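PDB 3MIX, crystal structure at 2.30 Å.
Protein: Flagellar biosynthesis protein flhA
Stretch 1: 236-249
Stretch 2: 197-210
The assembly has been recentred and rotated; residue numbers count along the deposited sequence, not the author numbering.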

# COMPACT_ATOMS: atom_id res chain seq x y z
N SER A 236 5.36 -5.89 -4.18
CA SER A 236 4.54 -6.20 -5.35
C SER A 236 3.97 -7.64 -5.26
O SER A 236 4.66 -8.57 -4.75
CB SER A 236 5.39 -6.07 -6.62
OG SER A 236 4.70 -6.57 -7.75
N ILE A 237 2.75 -7.81 -5.75
CA ILE A 237 2.12 -9.13 -5.85
C ILE A 237 2.04 -9.63 -7.30
O ILE A 237 1.20 -10.49 -7.61
CB ILE A 237 0.72 -9.16 -5.17
CG1 ILE A 237 -0.26 -8.16 -5.84
CG2 ILE A 237 0.85 -8.85 -3.63
CD1 ILE A 237 -1.69 -8.23 -5.33
N ARG A 238 2.92 -9.13 -8.18
CA ARG A 238 3.05 -9.67 -9.56
C ARG A 238 3.45 -11.13 -9.67
O ARG A 238 3.00 -11.81 -10.58
CB ARG A 238 4.03 -8.84 -10.39
CG ARG A 238 3.44 -7.45 -10.59
CD ARG A 238 3.50 -6.99 -11.96
NE ARG A 238 3.32 -8.03 -12.96
CZ ARG A 238 3.94 -7.99 -14.13
NH1 ARG A 238 3.76 -8.93 -15.02
NH2 ARG A 238 4.77 -6.99 -14.38
N ASN A 239 4.31 -11.59 -8.76
CA ASN A 239 4.81 -12.94 -8.81
C ASN A 239 3.82 -13.88 -8.10
O ASN A 239 4.07 -14.37 -6.98
CB ASN A 239 6.21 -13.03 -8.19
CG ASN A 239 6.93 -14.34 -8.55
OD1 ASN A 239 8.16 -14.46 -8.38
ND2 ASN A 239 6.18 -15.32 -9.07
N LEU A 240 2.71 -14.11 -8.77
CA LEU A 240 1.62 -14.89 -8.22
C LEU A 240 2.00 -16.36 -8.07
O LEU A 240 1.52 -17.03 -7.13
CB LEU A 240 0.37 -14.76 -9.10
CG LEU A 240 -0.35 -13.41 -9.12
CD1 LEU A 240 -1.44 -13.41 -10.23
CD2 LEU A 240 -0.94 -13.09 -7.73
N VAL A 241 2.84 -16.85 -9.00
CA VAL A 241 3.30 -18.23 -8.96
C VAL A 241 4.03 -18.53 -7.66
O VAL A 241 3.68 -19.47 -6.94
CB VAL A 241 4.14 -18.59 -10.23
CG1 VAL A 241 4.73 -20.01 -10.14
CG2 VAL A 241 3.22 -18.47 -11.47
N THR A 242 5.05 -17.73 -7.36
CA THR A 242 5.85 -17.92 -6.17
C THR A 242 4.99 -17.74 -4.92
O THR A 242 5.09 -18.55 -4.02
CB THR A 242 7.10 -17.03 -6.16
OG1 THR A 242 7.93 -17.36 -7.30
CG2 THR A 242 7.92 -17.20 -4.83
N ILE A 243 4.15 -16.69 -4.89
CA ILE A 243 3.20 -16.49 -3.78
C ILE A 243 2.36 -17.74 -3.51
O ILE A 243 2.35 -18.23 -2.39
CB ILE A 243 2.30 -15.21 -3.96
CG1 ILE A 243 3.17 -13.93 -3.89
CG2 ILE A 243 1.14 -15.17 -2.92
CD1 ILE A 243 2.46 -12.67 -4.48
N PHE A 244 1.72 -18.27 -4.55
CA PHE A 244 0.88 -19.46 -4.41
C PHE A 244 1.63 -20.77 -4.11
O PHE A 244 1.11 -21.62 -3.37
CB PHE A 244 -0.07 -19.61 -5.61
CG PHE A 244 -1.35 -18.81 -5.46
CD1 PHE A 244 -1.34 -17.42 -5.49
CD2 PHE A 244 -2.57 -19.46 -5.24
CE1 PHE A 244 -2.50 -16.70 -5.34
CE2 PHE A 244 -3.74 -18.74 -5.09
CZ PHE A 244 -3.71 -17.37 -5.14
N GLU A 245 2.85 -20.92 -4.63
CA GLU A 245 3.69 -22.10 -4.30
C GLU A 245 4.02 -22.07 -2.79
O GLU A 245 4.00 -23.10 -2.11
CB GLU A 245 4.96 -22.19 -5.20
CG GLU A 245 4.63 -22.48 -6.67
CD GLU A 245 5.85 -22.74 -7.59
OE1 GLU A 245 6.99 -22.37 -7.21
OE2 GLU A 245 5.68 -23.33 -8.69
N THR A 246 4.29 -20.87 -2.29
CA THR A 246 4.56 -20.70 -0.85
C THR A 246 3.29 -21.00 -0.03
O THR A 246 3.34 -21.72 0.97
CB THR A 246 5.07 -19.26 -0.51
OG1 THR A 246 6.09 -18.88 -1.45
CG2 THR A 246 5.65 -19.22 0.88
N LEU A 247 2.16 -20.48 -0.49
CA LEU A 247 0.90 -20.77 0.17
C LEU A 247 0.58 -22.27 0.14
O LEU A 247 0.04 -22.78 1.12
CB LEU A 247 -0.27 -19.96 -0.42
CG LEU A 247 -0.15 -18.43 -0.26
CD1 LEU A 247 -1.38 -17.72 -0.90
CD2 LEU A 247 0.06 -17.99 1.23
N ALA A 248 0.88 -22.95 -0.98
CA ALA A 248 0.63 -24.38 -1.10
C ALA A 248 1.48 -25.14 -0.08
O ALA A 248 0.99 -26.04 0.57
CB ALA A 248 0.90 -24.90 -2.51
N ASP A 249 2.74 -24.72 0.07
CA ASP A 249 3.72 -25.39 0.89
C ASP A 249 3.45 -25.22 2.38
O ASP A 249 3.87 -26.05 3.19
CB ASP A 249 5.10 -24.83 0.58
CG ASP A 249 6.16 -25.88 0.54
OD1 ASP A 249 5.97 -26.90 -0.15
OD2 ASP A 249 7.22 -25.68 1.19
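Stretch 2 197-210: QLIDHLKESYPVLV

The centre of the contact is the ring of Phe 244, whose CA-to-CB bond points toward stretch 2 and which has more of its surface covered there, 100 Å², than any other residue of either stretch. Leu 202 lies over one face of this ring: its CD2 is 3.3 Å from Phe 244 CG and 3.5 Å from the ring centroid, only 21° off the ring normal, the geometry of a CH-pi contact. With chi1 at t and chi2 at p, Leu 202 brings that methyl onto the ring, while its other methyl, CD1, lies 4.0 Å from Val 241 CG2. The same CD2 is 4.3 Å from Leu 240 CB, so one leucine touches three residues of the facing helix. Farther out along the ring, Phe 244 CZ meets Ile 199 CG1 obliquely at 3.7 Å.

The backbone explains how these residues come together. Stretch 1 begins as a loop and becomes helical from Leu 240, with Asn 239 at the N-cap position; bonds such as Phe 244 N to Leu 240 O (2.9 Å) and Ala 248 N to Phe 244 O (2.7 Å) establish the i to i+4 pattern. Stretch 2 enters as a helix and starts a second one at Pro 207, with Tyr 206 at its N-cap position and Val 210 N bonded to Tyr 206 O at 3.0 Å. The axis of the first helix passes that of helix 240-249 at 11.2 Å, with a signed crossing angle of -92°. The two are therefore nearly perpendicular, and the contact cannot be described as parallel or antiparallel packing. The nearest CA pairs trace the path across both helices of stretch 2: Leu 240 with Leu 202 and Phe 244 with Val 210, each 7.1 Å, then Glu 245 with Leu 209 at 7.0 Å.

Leu 209 carries the packing into the second helix as a knob in a hole made by Val 241, Phe 244, Glu 245 and Ala 248. Its CD2 is 3.9 Å from Phe 244 CB, and its CD1 is 4.2 Å from Ala 248 CB. At the beginning of stretch 1, Leu 198 provides the corresponding apolar contacts: its CD1 is 3.9 Å from Ile 237 CD1, and its CD2 is 4.1 Å from Leu 240 CD1.

Tyr 206 lies toward the margin, where Val 241 CG2 sits over one face of its ring, 3.4 Å from Tyr 206 CE1 and 3.7 Å from the centroid, 26° off the normal. This second CH-pi contact uses the methyl that also approaches Leu 202. At the polar edge, exposed Glu 245 contributes aliphatic surface, with its CG 3.9 Å from Leu 209 CD1. No hydrogen bond joins the stretches, so the 591 Å² of surface buried between them, both sides summed, rests on apolar packing and the two CH-pi contacts.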

# COMPACT_ATOMS: atom_id res chain seq x y z
N GLN A 197 -10.06 -12.16 -9.20
CA GLN A 197 -9.60 -11.91 -10.55
C GLN A 197 -8.17 -12.49 -10.73
O GLN A 197 -7.89 -13.16 -11.72
CB GLN A 197 -9.69 -10.41 -10.82
CG GLN A 197 -8.95 -9.91 -12.04
CD GLN A 197 -9.17 -8.41 -12.26
OE1 GLN A 197 -9.11 -7.60 -11.32
NE2 GLN A 197 -9.47 -8.03 -13.51
N LEU A 198 -7.31 -12.27 -9.73
CA LEU A 198 -5.92 -12.76 -9.76
C LEU A 198 -5.83 -14.29 -9.69
O LEU A 198 -5.05 -14.90 -10.41
CB LEU A 198 -5.11 -12.12 -8.64
CG LEU A 198 -4.93 -10.61 -8.85
CD1 LEU A 198 -4.17 -10.03 -7.72
CD2 LEU A 198 -4.18 -10.31 -10.20
N ILE A 199 -6.67 -14.88 -8.84
CA ILE A 199 -6.74 -16.32 -8.69
C ILE A 199 -7.24 -16.95 -9.97
O ILE A 199 -6.65 -17.93 -10.43
CB ILE A 199 -7.69 -16.73 -7.52
CG1 ILE A 199 -7.12 -16.28 -6.16
CG2 ILE A 199 -8.02 -18.26 -7.55
CD1 ILE A 199 -8.12 -16.56 -5.02
N ASP A 200 -8.30 -16.39 -10.56
CA ASP A 200 -8.85 -16.93 -11.81
C ASP A 200 -7.83 -16.82 -12.94
O ASP A 200 -7.70 -17.73 -13.74
CB ASP A 200 -10.15 -16.22 -12.23
CG ASP A 200 -11.33 -16.51 -11.29
OD1 ASP A 200 -11.30 -17.47 -10.49
OD2 ASP A 200 -12.31 -15.74 -11.35
N HIS A 201 -7.11 -15.70 -13.00
CA HIS A 201 -6.04 -15.48 -13.98
C HIS A 201 -4.92 -16.53 -13.79
O HIS A 201 -4.46 -17.13 -14.75
CB HIS A 201 -5.50 -14.05 -13.82
CG HIS A 201 -4.48 -13.64 -14.84
ND1 HIS A 201 -4.77 -13.56 -16.19
CD2 HIS A 201 -3.18 -13.27 -14.71
CE1 HIS A 201 -3.69 -13.17 -16.85
NE2 HIS A 201 -2.71 -12.99 -15.97
N LEU A 202 -4.55 -16.78 -12.54
CA LEU A 202 -3.54 -17.78 -12.21
C LEU A 202 -4.00 -19.17 -12.58
O LEU A 202 -3.22 -20.02 -13.04
CB LEU A 202 -3.16 -17.71 -10.72
CG LEU A 202 -2.06 -18.66 -10.25
CD1 LEU A 202 -0.77 -18.44 -11.05
CD2 LEU A 202 -1.80 -18.46 -8.74
N LYS A 203 -5.30 -19.38 -12.43
CA LYS A 203 -5.91 -20.68 -12.69
C LYS A 203 -5.78 -21.10 -14.16
O LYS A 203 -5.66 -22.28 -14.45
CB LYS A 203 -7.38 -20.64 -12.26
CG LYS A 203 -7.99 -21.97 -11.90
CD LYS A 203 -9.49 -21.82 -11.62
CE LYS A 203 -9.75 -21.44 -10.17
NZ LYS A 203 -11.19 -21.65 -9.79
N GLU A 204 -5.79 -20.13 -15.07
CA GLU A 204 -5.66 -20.41 -16.52
C GLU A 204 -4.37 -21.15 -16.87
O GLU A 204 -4.37 -22.01 -17.75
CB GLU A 204 -5.79 -19.12 -17.37
CG GLU A 204 -7.18 -18.46 -17.29
CD GLU A 204 -7.24 -17.09 -17.98
OE1 GLU A 204 -6.39 -16.79 -18.86
OE2 GLU A 204 -8.15 -16.30 -17.63
N SER A 205 -3.28 -20.83 -16.18
CA SER A 205 -1.98 -21.45 -16.45
C SER A 205 -1.55 -22.43 -15.36
O SER A 205 -0.81 -23.40 -15.63
CB SER A 205 -0.91 -20.37 -16.78
OG SER A 205 -1.27 -19.06 -16.25
N TYR A 206 -2.05 -22.21 -14.14
CA TYR A 206 -1.70 -23.04 -12.99
C TYR A 206 -2.90 -23.61 -12.19
O TYR A 206 -3.01 -23.39 -10.98
CB TYR A 206 -0.77 -22.26 -12.05
CG TYR A 206 0.56 -21.81 -12.68
CD1 TYR A 206 0.63 -20.67 -13.49
CD2 TYR A 206 1.74 -22.54 -12.46
CE1 TYR A 206 1.84 -20.26 -14.04
CE2 TYR A 206 2.93 -22.15 -13.01
CZ TYR A 206 2.99 -21.02 -13.80
OH TYR A 206 4.20 -20.63 -14.34
N PRO A 207 -3.79 -24.37 -12.86
CA PRO A 207 -4.98 -24.86 -12.14
C PRO A 207 -4.66 -25.86 -11.01
O PRO A 207 -5.35 -25.89 -10.00
CB PRO A 207 -5.80 -25.54 -13.25
CG PRO A 207 -4.76 -26.05 -14.24
CD PRO A 207 -3.69 -24.95 -14.22
N VAL A 208 -3.61 -26.67 -11.17
CA VAL A 208 -3.26 -27.66 -10.16
C VAL A 208 -2.75 -26.95 -8.91
O VAL A 208 -3.14 -27.28 -7.77
CB VAL A 208 -2.22 -28.71 -10.71
CG1 VAL A 208 -1.44 -29.41 -9.59
CG2 VAL A 208 -2.92 -29.74 -11.62
N LEU A 209 -1.91 -25.95 -9.14
CA LEU A 209 -1.36 -25.16 -8.08
C LEU A 209 -2.48 -24.43 -7.30
O LEU A 209 -2.52 -24.44 -6.07
CB LEU A 209 -0.34 -24.17 -8.65
CG LEU A 209 0.19 -23.13 -7.67
CD1 LEU A 209 0.94 -23.80 -6.52
CD2 LEU A 209 1.07 -22.07 -8.38
N VAL A 210 -3.38 -23.78 -8.04
CA VAL A 210 -4.47 -23.06 -7.42
C VAL A 210 -5.36 -23.98 -6.58
O VAL A 210 -5.74 -23.65 -5.45
CB VAL A 210 -5.31 -22.30 -8.50
CG1 VAL A 210 -6.63 -21.79 -7.92
CG2 VAL A 210 -4.49 -21.12 -9.05